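PDB 3PZF: serpin 2 from Anopheles gambiae, which inhibits the clip-domain serine proteases CLIPB9, CLIPB10 and CLIPB4, and so restrains phenoloxidase activation and melanization in mosquito hemolymph. Local coordinates for residues A[15-18]-A[19-23]; A[300-303]-A[304-308]; A[378-382]-A[383-387]. One frame throughout, in Å; residues are numbered along the deposited sequence.

Contact 1. Residues A[15-18]-A[19-23]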
ATOM      1  N   GLY A  15      15.951  14.615   0.557  1.00 55.18           N
ATOM      2  CA  GLY A  15      15.173  15.184   1.642  1.00 46.07           C
ATOM      3  C   GLY A  15      13.680  14.904   1.498  1.00 44.89           C
ATOM      4  O   GLY A  15      13.217  14.457   0.444  1.00 42.86           O
ATOM      5  N   PRO A  16      12.919  15.174   2.567  1.00 33.94           N
ATOM      6  CA  PRO A  16      11.480  14.914   2.604  1.00 31.76           C
ATOM      7  C   PRO A  16      10.748  15.678   1.516  1.00 28.35           C
ATOM      8  O   PRO A  16      11.201  16.739   1.088  1.00 30.08           O
ATOM      9  CB  PRO A  16      11.060  15.444   3.980  1.00 33.87           C
ATOM     10  CG  PRO A  16      12.311  15.379   4.816  1.00 38.21           C
ATOM     11  CD  PRO A  16      13.431  15.665   3.861  1.00 32.86           C
ATOM     12  N   PHE A  17       9.602  15.156   1.120  1.00 30.56           N
ATOM     13  CA  PHE A  17       8.744  15.787   0.123  1.00 29.87           C
ATOM     14  C   PHE A  17       8.239  17.161   0.581  1.00 37.28           C
ATOM     15  O   PHE A  17       7.718  17.301   1.683  1.00 27.25           O
ATOM     16  CB  PHE A  17       7.560  14.858  -0.132  1.00 27.35           C
ATOM     17  CG  PHE A  17       6.611  15.351  -1.173  1.00 30.33           C
ATOM     18  CD1 PHE A  17       7.044  15.553  -2.472  1.00 31.80           C
ATOM     19  CD2 PHE A  17       5.281  15.584  -0.865  1.00 31.33           C
ATOM     20  CE1 PHE A  17       6.160  16.002  -3.460  1.00 30.44           C
ATOM     21  CE2 PHE A  17       4.390  16.040  -1.853  1.00 26.52           C
ATOM     22  CZ  PHE A  17       4.836  16.236  -3.147  1.00 30.89           C
ATOM     23  N   GLN A  18       8.359  18.172  -0.274  1.00 31.67           N
ATOM     24  CA  GLN A  18       7.967  19.539   0.127  1.00 36.08           C
ATOM     25  C   GLN A  18       6.634  19.995  -0.448  1.00 35.71           C
ATOM     26  O   GLN A  18       6.179  21.118  -0.152  1.00 32.28           O
ATOM     27  CB  GLN A  18       9.045  20.553  -0.261  1.00 42.40           C
ATOM     28  CG  GLN A  18      10.377  20.275   0.385  1.00 42.86           C
ATOM     29  CD  GLN A  18      11.284  21.465   0.364  1.00 59.04           C
ATOM     30  OE1 GLN A  18      11.167  22.344  -0.501  1.00 51.79           O
ATOM     31  NE2 GLN A  18      12.189  21.523   1.332  1.00 58.37           N
ATOM     32  N   GLY A  19       6.000  19.129  -1.242  1.00 31.86           N
ATOM     33  CA  GLY A  19       4.747  19.478  -1.895  1.00 29.41           C
ATOM     34  C   GLY A  19       3.538  19.017  -1.108  1.00 33.43           C
ATOM     35  O   GLY A  19       3.642  18.661   0.071  1.00 33.74           O
ATOM     36  N   GLN A  20       2.378  19.008  -1.756  1.00 30.33           N
ATOM     37  CA  GLN A  20       1.161  18.578  -1.091  1.00 33.37           C
ATOM     38  C   GLN A  20       0.828  17.232  -1.673  1.00 29.62           C
ATOM     39  O   GLN A  20       0.644  17.081  -2.886  1.00 35.58           O
ATOM     40  CB  GLN A  20      -0.014  19.563  -1.270  1.00 38.35           C
ATOM     41  CG  GLN A  20      -0.006  20.737  -0.240  1.00 51.30           C
ATOM     42  CD  GLN A  20      -1.025  21.838  -0.569  1.00 62.94           C
ATOM     43  OE1 GLN A  20      -1.850  21.682  -1.477  1.00 61.30           O
ATOM     44  NE2 GLN A  20      -0.960  22.960   0.164  1.00 46.13           N
ATOM     45  N   ARG A  21       0.784  16.241  -0.800  1.00 28.56           N
ATOM     46  CA  ARG A  21       0.408  14.895  -1.205  1.00 26.96           C
ATOM     47  C   ARG A  21      -1.057  14.817  -1.635  1.00 31.08           C
ATOM     48  O   ARG A  21      -1.934  15.359  -0.958  1.00 34.42           O
ATOM     49  CB  ARG A  21       0.632  13.974  -0.015  1.00 24.19           C
ATOM     50  CG  ARG A  21       2.093  13.918   0.380  1.00 26.58           C
ATOM     51  CD  ARG A  21       2.295  13.258   1.757  1.00 25.67           C
ATOM     52  NE  ARG A  21       3.709  13.270   2.113  1.00 25.22           N
ATOM     53  CZ  ARG A  21       4.356  14.327   2.600  1.00 33.10           C
ATOM     54  NH1 ARG A  21       3.713  15.487   2.807  1.00 27.36           N
ATOM     55  NH2 ARG A  21       5.651  14.232   2.865  1.00 28.36           N
ATOM     56  N   GLN A  22      -1.331  14.128  -2.736  1.00 29.30           N
ATOM     57  CA  GLN A  22      -2.719  13.864  -3.126  1.00 23.76           C
ATOM     58  C   GLN A  22      -3.169  12.571  -2.427  1.00 27.21           C
ATOM     59  O   GLN A  22      -3.385  11.534  -3.071  1.00 28.89           O
ATOM     60  CB  GLN A  22      -2.849  13.728  -4.650  1.00 33.15           C
ATOM     61  CG  GLN A  22      -2.540  15.016  -5.376  1.00 54.37           C
ATOM     62  CD  GLN A  22      -2.754  14.926  -6.871  1.00 68.69           C
ATOM     63  OE1 GLN A  22      -2.283  15.784  -7.614  1.00 73.09           O
ATOM     64  NE2 GLN A  22      -3.465  13.891  -7.323  1.00 66.72           N
ATOM     65  N   ASN A  23      -3.298  12.633  -1.104  1.00 21.80           N
ATOM     66  CA  ASN A  23      -3.480  11.415  -0.326  1.00 24.39           C
ATOM     67  C   ASN A  23      -4.815  11.390   0.398  1.00 25.89           C
ATOM     68  O   ASN A  23      -5.001  10.605   1.327  1.00 23.48           O
ATOM     69  CB  ASN A  23      -2.323  11.223   0.671  1.00 21.79           C
ATOM     70  CG  ASN A  23      -2.201  12.386   1.650  1.00 25.49           C
ATOM     71  OD1 ASN A  23      -2.899  13.410   1.511  1.00 25.78           O
ATOM     72  ND2 ASN A  23      -1.292  12.263   2.611  1.00 26.52           N
TER
HETATM   73  O   HOH W   1       5.134  18.300   2.365  1.00 32.65           O
HETATM   74  O   HOH W   2       7.091  16.459   4.288  1.00 36.08           O
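Phe17 is the hub of this short irregular segment. It packs against the backbone of Gly19 on one face and meets Arg21 along its CD2/CE2 side. The aromatic contacts come first. The chain bends at Gln18, and Gly19 passes over one face of the Phe17 ring. Gly19 N lies 3.4 Å above the plane, over the ring centre. Gly19 CA makes a CH-pi contact, 3.8 Å from the centroid of the Phe17 ring and 29° off its normal. Having no side chain, Gly19 lies close over the ring. At the ring edge, in its plane, lies Arg21 N.

Arg21 adds a second set of contacts. Its chain is extended from CG to NE and runs past the Phe17 ring. Arg21 CG packs 3.8 Å from Phe17 CD2. Farther out, the same CD2 sits over the centre of one guanidinium face. The ring is placed for this by its first torsion, with CG opposite the backbone N (chi1 -178°).

The polar links between 15-18 and 19-23 run through two waters. Both donate to Phe17 O. The first also donates to Gly19 O at 2.8 Å and accepts from Arg21 NH1 over a longer 3.2 Å. The second accepts from Arg21 NH2 at 3.0 Å and lies at the guanidinium edge, in plane. These bridges link the guanidinium to the backbone on which the ring is mounted. The main charge partner of Arg21 is Glu379, through a salt bridge from NE.

The segment leads into helix 24-35. Gln20 and Arg21 touch His270 of helix 266-274, and Arg21 also meets Leu273. Phe17 also touches Glu379, near the end of strand 374-380.

Contact 2. Residues A[300-303]-A[304-308]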
ATOM      1  N   LEU A 300     -14.183  -0.800   0.015  1.00 27.71           N
ATOM      2  CA  LEU A 300     -14.458   0.218  -0.982  1.00 29.13           C
ATOM      3  C   LEU A 300     -15.904   0.685  -0.836  1.00 29.59           C
ATOM      4  O   LEU A 300     -16.176   1.883  -0.884  1.00 31.21           O
ATOM      5  CB  LEU A 300     -14.187  -0.298  -2.398  1.00 27.61           C
ATOM      6  CG  LEU A 300     -12.694  -0.405  -2.769  1.00 29.79           C
ATOM      7  CD1 LEU A 300     -12.522  -1.228  -4.067  1.00 23.16           C
ATOM      8  CD2 LEU A 300     -12.014   0.976  -2.915  1.00 23.77           C
ATOM      9  N   GLN A 301     -16.818  -0.257  -0.617  1.00 29.30           N
ATOM     10  CA  GLN A 301     -18.232   0.073  -0.463  1.00 34.80           C
ATOM     11  C   GLN A 301     -18.421   0.946   0.770  1.00 41.14           C
ATOM     12  O   GLN A 301     -19.174   1.912   0.751  1.00 37.54           O
ATOM     13  CB  GLN A 301     -19.076  -1.204  -0.368  1.00 38.57           C
ATOM     14  CG  GLN A 301     -19.245  -1.900  -1.730  1.00 32.92           C
ATOM     15  CD  GLN A 301     -19.946  -3.252  -1.666  1.00 44.70           C
ATOM     16  OE1 GLN A 301     -20.568  -3.684  -2.636  1.00 57.28           O
ATOM     17  NE2 GLN A 301     -19.838  -3.926  -0.534  1.00 48.23           N
ATOM     18  N   GLN A 302     -17.702   0.618   1.830  1.00 38.25           N
ATOM     19  CA  GLN A 302     -17.809   1.371   3.072  1.00 42.12           C
ATOM     20  C   GLN A 302     -17.394   2.828   2.896  1.00 44.18           C
ATOM     21  O   GLN A 302     -17.965   3.707   3.526  1.00 50.83           O
ATOM     22  CB  GLN A 302     -16.990   0.708   4.180  1.00 41.08           C
ATOM     23  CG  GLN A 302     -17.616  -0.578   4.697  1.00 48.38           C
ATOM     24  CD  GLN A 302     -19.035  -0.374   5.208  1.00 59.63           C
ATOM     25  OE1 GLN A 302     -19.271   0.422   6.110  1.00 53.37           O
ATOM     26  NE2 GLN A 302     -19.990  -1.093   4.622  1.00 64.86           N
ATOM     27  N   VAL A 303     -16.418   3.094   2.032  1.00 33.12           N
ATOM     28  CA  VAL A 303     -15.960   4.463   1.853  1.00 34.71           C
ATOM     29  C   VAL A 303     -16.669   5.180   0.688  1.00 35.28           C
ATOM     30  O   VAL A 303     -16.258   6.269   0.301  1.00 43.62           O
ATOM     31  CB  VAL A 303     -14.428   4.543   1.657  1.00 35.13           C
ATOM     32  CG1 VAL A 303     -13.696   4.029   2.894  1.00 30.06           C
ATOM     33  CG2 VAL A 303     -14.012   3.779   0.403  1.00 31.60           C
ATOM     34  N   GLY A 304     -17.726   4.579   0.141  1.00 42.73           N
ATOM     35  CA  GLY A 304     -18.567   5.262  -0.839  1.00 39.97           C
ATOM     36  C   GLY A 304     -18.402   4.830  -2.289  1.00 48.99           C
ATOM     37  O   GLY A 304     -19.048   5.380  -3.185  1.00 50.01           O
ATOM     38  N   ILE A 305     -17.539   3.852  -2.530  1.00 40.73           N
ATOM     39  CA  ILE A 305     -17.335   3.337  -3.881  1.00 38.20           C
ATOM     40  C   ILE A 305     -18.191   2.083  -4.071  1.00 37.31           C
ATOM     41  O   ILE A 305     -17.779   0.973  -3.726  1.00 36.81           O
ATOM     42  CB  ILE A 305     -15.848   3.059  -4.137  1.00 37.09           C
ATOM     43  CG1 ILE A 305     -15.051   4.347  -3.938  1.00 34.48           C
ATOM     44  CG2 ILE A 305     -15.642   2.511  -5.551  1.00 33.50           C
ATOM     45  CD1 ILE A 305     -13.574   4.175  -4.104  1.00 39.77           C
ATOM     46  N   ARG A 306     -19.401   2.272  -4.597  1.00 39.49           N
ATOM     47  CA  ARG A 306     -20.415   1.228  -4.550  1.00 42.43           C
ATOM     48  C   ARG A 306     -20.976   0.868  -5.928  1.00 35.71           C
ATOM     49  O   ARG A 306     -21.311  -0.283  -6.193  1.00 39.71           O
ATOM     50  CB  ARG A 306     -21.562   1.670  -3.623  1.00 51.29           C
ATOM     51  CG  ARG A 306     -21.086   2.180  -2.250  1.00 56.04           C
ATOM     52  CD  ARG A 306     -22.244   2.530  -1.313  1.00 63.43           C
ATOM     53  NE  ARG A 306     -22.360   1.596  -0.188  1.00 68.64           N
ATOM     54  CZ  ARG A 306     -22.040   1.879   1.076  1.00 73.39           C
ATOM     55  NH1 ARG A 306     -21.580   3.082   1.413  1.00 72.80           N
ATOM     56  NH2 ARG A 306     -22.184   0.951   2.018  1.00 73.50           N
ATOM     57  N   GLU A 307     -21.086   1.856  -6.802  1.00 31.00           N
ATOM     58  CA  GLU A 307     -21.724   1.634  -8.110  1.00 36.62           C
ATOM     59  C   GLU A 307     -21.015   0.564  -8.957  1.00 37.24           C
ATOM     60  O   GLU A 307     -21.665  -0.151  -9.710  1.00 37.94           O
ATOM     61  CB  GLU A 307     -21.799   2.946  -8.889  1.00 43.48           C
ATOM     62  CG  GLU A 307     -22.444   2.816 -10.262  1.00 58.02           C
ATOM     63  CD  GLU A 307     -23.908   3.219 -10.278  1.00 75.73           C
ATOM     64  OE1 GLU A 307     -24.334   3.841 -11.279  1.00 72.21           O
ATOM     65  OE2 GLU A 307     -24.629   2.917  -9.298  1.00 83.72           O
ATOM     66  N   ILE A 308     -19.694   0.444  -8.833  1.00 35.70           N
ATOM     67  CA  ILE A 308     -18.950  -0.556  -9.619  1.00 34.95           C
ATOM     68  C   ILE A 308     -19.223  -1.999  -9.157  1.00 33.22           C
ATOM     69  O   ILE A 308     -18.878  -2.964  -9.845  1.00 32.66           O
ATOM     70  CB  ILE A 308     -17.429  -0.294  -9.594  1.00 33.06           C
ATOM     71  CG1 ILE A 308     -16.916  -0.246  -8.157  1.00 35.22           C
ATOM     72  CG2 ILE A 308     -17.092   1.021 -10.294  1.00 29.87           C
ATOM     73  CD1 ILE A 308     -15.410  -0.290  -8.069  1.00 35.52           C
TER
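Helix 297-302 ends in a Schellman motif, with Ile305 N bonded to Leu300 O at 2.9 Å and Gly304 N bonded to Gln301 O, an atom whose position is less certain. Gly304 is the C-prime residue. Its positive phi (105°) is one that glycine takes up readily.

The turn brings Ile305 back beside Leu300. Their branches meet at an oblique angle, with Leu300 CD2 3.8 Å from Ile305 CD1. Ile305 CB also rests 3.5 Å from Leu300 O. A CA-H...O contact joins Gln301 CA to Ile305 O at 3.4 Å.

On the outer side, Arg306 folds back over the last helical turn. Its chain bends at chi3 (111°) and lays one guanidinium face over Gln301 C. The very close approach of this group to Gln301 O is doubtful. The amide of Gln302 stands steeply to the guanidinium, its plane turned by 76°.

Leu300 and Ile305 pack inward on helix 45-58, both touching Leu52. Helix 24-35 also adjoins them, with Phe29 against Leu300 and Phe25 against Ile305. Beyond the turn, Glu73 of helix 69-73 accepts from Arg306 N and Glu307 N.

Contact 3. Residues A[378-382]-A[383-387]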
ATOM      1  N   ILE A 378       5.410   3.908   3.536  1.00 17.98           N
ATOM      2  CA  ILE A 378       6.564   4.139   2.685  1.00 17.39           C
ATOM      3  C   ILE A 378       6.114   5.079   1.594  1.00 21.32           C
ATOM      4  O   ILE A 378       5.083   4.828   0.963  1.00 17.00           O
ATOM      5  CB  ILE A 378       7.060   2.836   2.066  1.00 17.13           C
ATOM      6  CG1 ILE A 378       7.572   1.909   3.195  1.00 17.31           C
ATOM      7  CG2 ILE A 378       8.216   3.134   1.070  1.00 20.95           C
ATOM      8  CD1 ILE A 378       8.009   0.571   2.686  1.00 21.55           C
ATOM      9  N   GLU A 379       6.877   6.141   1.367  1.00 17.09           N
ATOM     10  CA  GLU A 379       6.480   7.148   0.378  1.00 17.06           C
ATOM     11  C   GLU A 379       7.589   7.377  -0.642  1.00 20.41           C
ATOM     12  O   GLU A 379       8.762   7.257  -0.317  1.00 20.71           O
ATOM     13  CB  GLU A 379       6.142   8.424   1.148  1.00 22.20           C
ATOM     14  CG  GLU A 379       6.313   9.745   0.472  1.00 30.47           C
ATOM     15  CD  GLU A 379       5.951  10.850   1.438  1.00 30.90           C
ATOM     16  OE1 GLU A 379       4.836  10.793   1.986  1.00 23.67           O
ATOM     17  OE2 GLU A 379       6.789  11.740   1.690  1.00 32.03           O
ATOM     18  N   ASP A 380       7.185   7.658  -1.879  1.00 18.36           N
ATOM     19  CA  ASP A 380       8.056   8.208  -2.918  1.00 19.77           C
ATOM     20  C   ASP A 380       8.214   9.697  -2.590  1.00 23.56           C
ATOM     21  O   ASP A 380       7.269  10.458  -2.692  1.00 24.69           O
ATOM     22  CB  ASP A 380       7.394   7.992  -4.293  1.00 22.99           C
ATOM     23  CG  ASP A 380       8.218   8.562  -5.447  1.00 27.58           C
ATOM     24  OD1 ASP A 380       9.035   9.481  -5.221  1.00 29.47           O
ATOM     25  OD2 ASP A 380       8.053   8.070  -6.590  1.00 23.53           O
ATOM     26  N   GLU A 381       9.393  10.096  -2.121  1.00 20.90           N
ATOM     27  CA  GLU A 381       9.567  11.442  -1.594  1.00 20.06           C
ATOM     28  C   GLU A 381       9.728  12.471  -2.701  1.00 25.32           C
ATOM     29  O   GLU A 381       9.828  13.652  -2.416  1.00 28.23           O
ATOM     30  CB  GLU A 381      10.769  11.499  -0.675  1.00 22.54           C
ATOM     31  CG  GLU A 381      10.618  10.538   0.503  1.00 22.49           C
ATOM     32  CD  GLU A 381      11.613  10.845   1.573  1.00 28.70           C
ATOM     33  OE1 GLU A 381      11.183  11.352   2.627  1.00 27.84           O
ATOM     34  OE2 GLU A 381      12.817  10.623   1.328  1.00 26.92           O
ATOM     35  N   THR A 382       9.781  12.021  -3.951  1.00 23.45           N
ATOM     36  CA  THR A 382       9.870  12.978  -5.069  1.00 27.66           C
ATOM     37  C   THR A 382       8.486  13.423  -5.520  1.00 30.38           C
ATOM     38  O   THR A 382       8.330  14.528  -6.067  1.00 30.15           O
ATOM     39  CB  THR A 382      10.640  12.446  -6.298  1.00 30.55           C
ATOM     40  OG1 THR A 382       9.887  11.421  -6.952  1.00 33.01           O
ATOM     41  CG2 THR A 382      12.027  11.937  -5.923  1.00 32.26           C
ATOM     42  N   LEU A 383       7.477  12.597  -5.254  1.00 22.38           N
ATOM     43  CA  LEU A 383       6.133  12.860  -5.746  1.00 23.58           C
ATOM     44  C   LEU A 383       5.027  12.777  -4.712  1.00 25.09           C
ATOM     45  O   LEU A 383       3.877  13.140  -5.016  1.00 28.44           O
ATOM     46  CB  LEU A 383       5.817  11.905  -6.896  1.00 26.27           C
ATOM     47  CG  LEU A 383       6.668  12.152  -8.152  1.00 30.84           C
ATOM     48  CD1 LEU A 383       6.530  11.002  -9.135  1.00 31.58           C
ATOM     49  CD2 LEU A 383       6.291  13.460  -8.805  1.00 34.40           C
ATOM     50  N   GLY A 384       5.347  12.260  -3.520  1.00 24.66           N
ATOM     51  CA  GLY A 384       4.381  12.170  -2.443  1.00 21.04           C
ATOM     52  C   GLY A 384       3.592  10.863  -2.369  1.00 26.11           C
ATOM     53  O   GLY A 384       2.732  10.706  -1.512  1.00 24.12           O
ATOM     54  N   THR A 385       3.899   9.926  -3.258  1.00 21.96           N
ATOM     55  CA  THR A 385       3.095   8.723  -3.426  1.00 20.23           C
ATOM     56  C   THR A 385       3.126   7.844  -2.179  1.00 19.74           C
ATOM     57  O   THR A 385       4.210   7.535  -1.677  1.00 19.89           O
ATOM     58  CB  THR A 385       3.652   7.908  -4.605  1.00 21.20           C
ATOM     59  OG1 THR A 385       3.993   8.801  -5.684  1.00 20.46           O
ATOM     60  CG2 THR A 385       2.610   6.851  -5.102  1.00 19.81           C
ATOM     61  N   MET A 386       1.948   7.430  -1.700  1.00 17.51           N
ATOM     62  CA  MET A 386       1.857   6.559  -0.525  1.00 19.15           C
ATOM     63  C   MET A 386       1.841   5.094  -0.986  1.00 19.27           C
ATOM     64  O   MET A 386       0.780   4.521  -1.241  1.00 18.72           O
ATOM     65  CB  MET A 386       0.606   6.890   0.299  1.00 19.49           C
ATOM     66  CG  MET A 386       0.702   6.503   1.804  1.00 19.34           C
ATOM     67  SD  MET A 386      -0.863   6.748   2.671  1.00 20.57           S
ATOM     68  CE  MET A 386      -0.276   6.669   4.373  1.00 23.60           C
ATOM     69  N   LEU A 387       3.034   4.519  -1.136  1.00 16.09           N
ATOM     70  CA  LEU A 387       3.196   3.216  -1.760  1.00 15.91           C
ATOM     71  C   LEU A 387       2.833   2.059  -0.826  1.00 19.33           C
ATOM     72  O   LEU A 387       2.282   1.050  -1.269  1.00 19.40           O
ATOM     73  CB  LEU A 387       4.630   3.065  -2.260  1.00 17.47           C
ATOM     74  CG  LEU A 387       4.963   4.065  -3.384  1.00 22.18           C
ATOM     75  CD1 LEU A 387       6.475   4.106  -3.563  1.00 23.32           C
ATOM     76  CD2 LEU A 387       4.243   3.578  -4.659  1.00 22.87           C
TER
HETATM   77  O   HOH W   3       2.603   9.465   1.109  1.00 21.79           O
HETATM   78  O   HOH W   4       5.539   7.218  -7.087  1.00 25.30           O
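Asp380 and Thr385 face each other at the closed end of a beta hairpin in sheet B of the serpin fold, formed by strands 374-380 and 386-392. Here Gly384 and Thr385 together oppose Asp380, a G1 beta bulge. Positive phi at Gly384 suits the bulge. Asp380 N donates to Thr385 O at 3.0 Å, while Asp380 O receives Gly384 N at 2.8 Å and, more weakly, Leu383 N.

The Asp380 side chain leans toward the returning strand, and its CB lies 3.8 Å from Thr385 CB. CG stands opposite the backbone N (chi1 179°), and the carboxylate is carried out over the turn. There OD1 takes two donors. Thr382 N meets it at 2.9 Å, closing an Asx turn. Thr382 OG1 donates from the syn side, 22° out of the carboxylate plane. OD2 bonds to Ser96 of helix 83-98. Leu383 runs beside Asp380 and points the same way, touching Gln92 and Ser96 of that helix.

Glu379 pairs with Met386 in a non-hydrogen-bonded position, and both side chains leave on the same face. The Glu379 carboxylate is turned to Arg21, its salt-bridge partner. Leu387 CD1 comes up to Asp380 CB, and Leu387 N donates to Ile378 O, continuing the pairing.

Two waters add bridges. One donates to Glu379 OE1 and Gly384 O; the other accepts from Thr385 OG1 at 2.6 Å and donates to Asp380 OD2 at 2.7 Å.

Contacts 1 and 3 are neighbours, with centres about 7 Å apart. A salt bridge ties them, and Phe17 also packs on the turn at Glu381 and Leu383. Contact 1 is a surface contact in an irregular lead to helix 24-35, built on an aromatic ring and waters. Contact 3 is mostly buried and rests on strand pairing and a carboxylate-held turn. Contact 2 stands apart, its centre about 25 Å from that of contact 3. It is partly buried and ends a helix through backbone bonds and apolar branches. Helix 24-35 follows contact 1 and packs on contact 2. Helix 45-58 touches contacts 2 and 3.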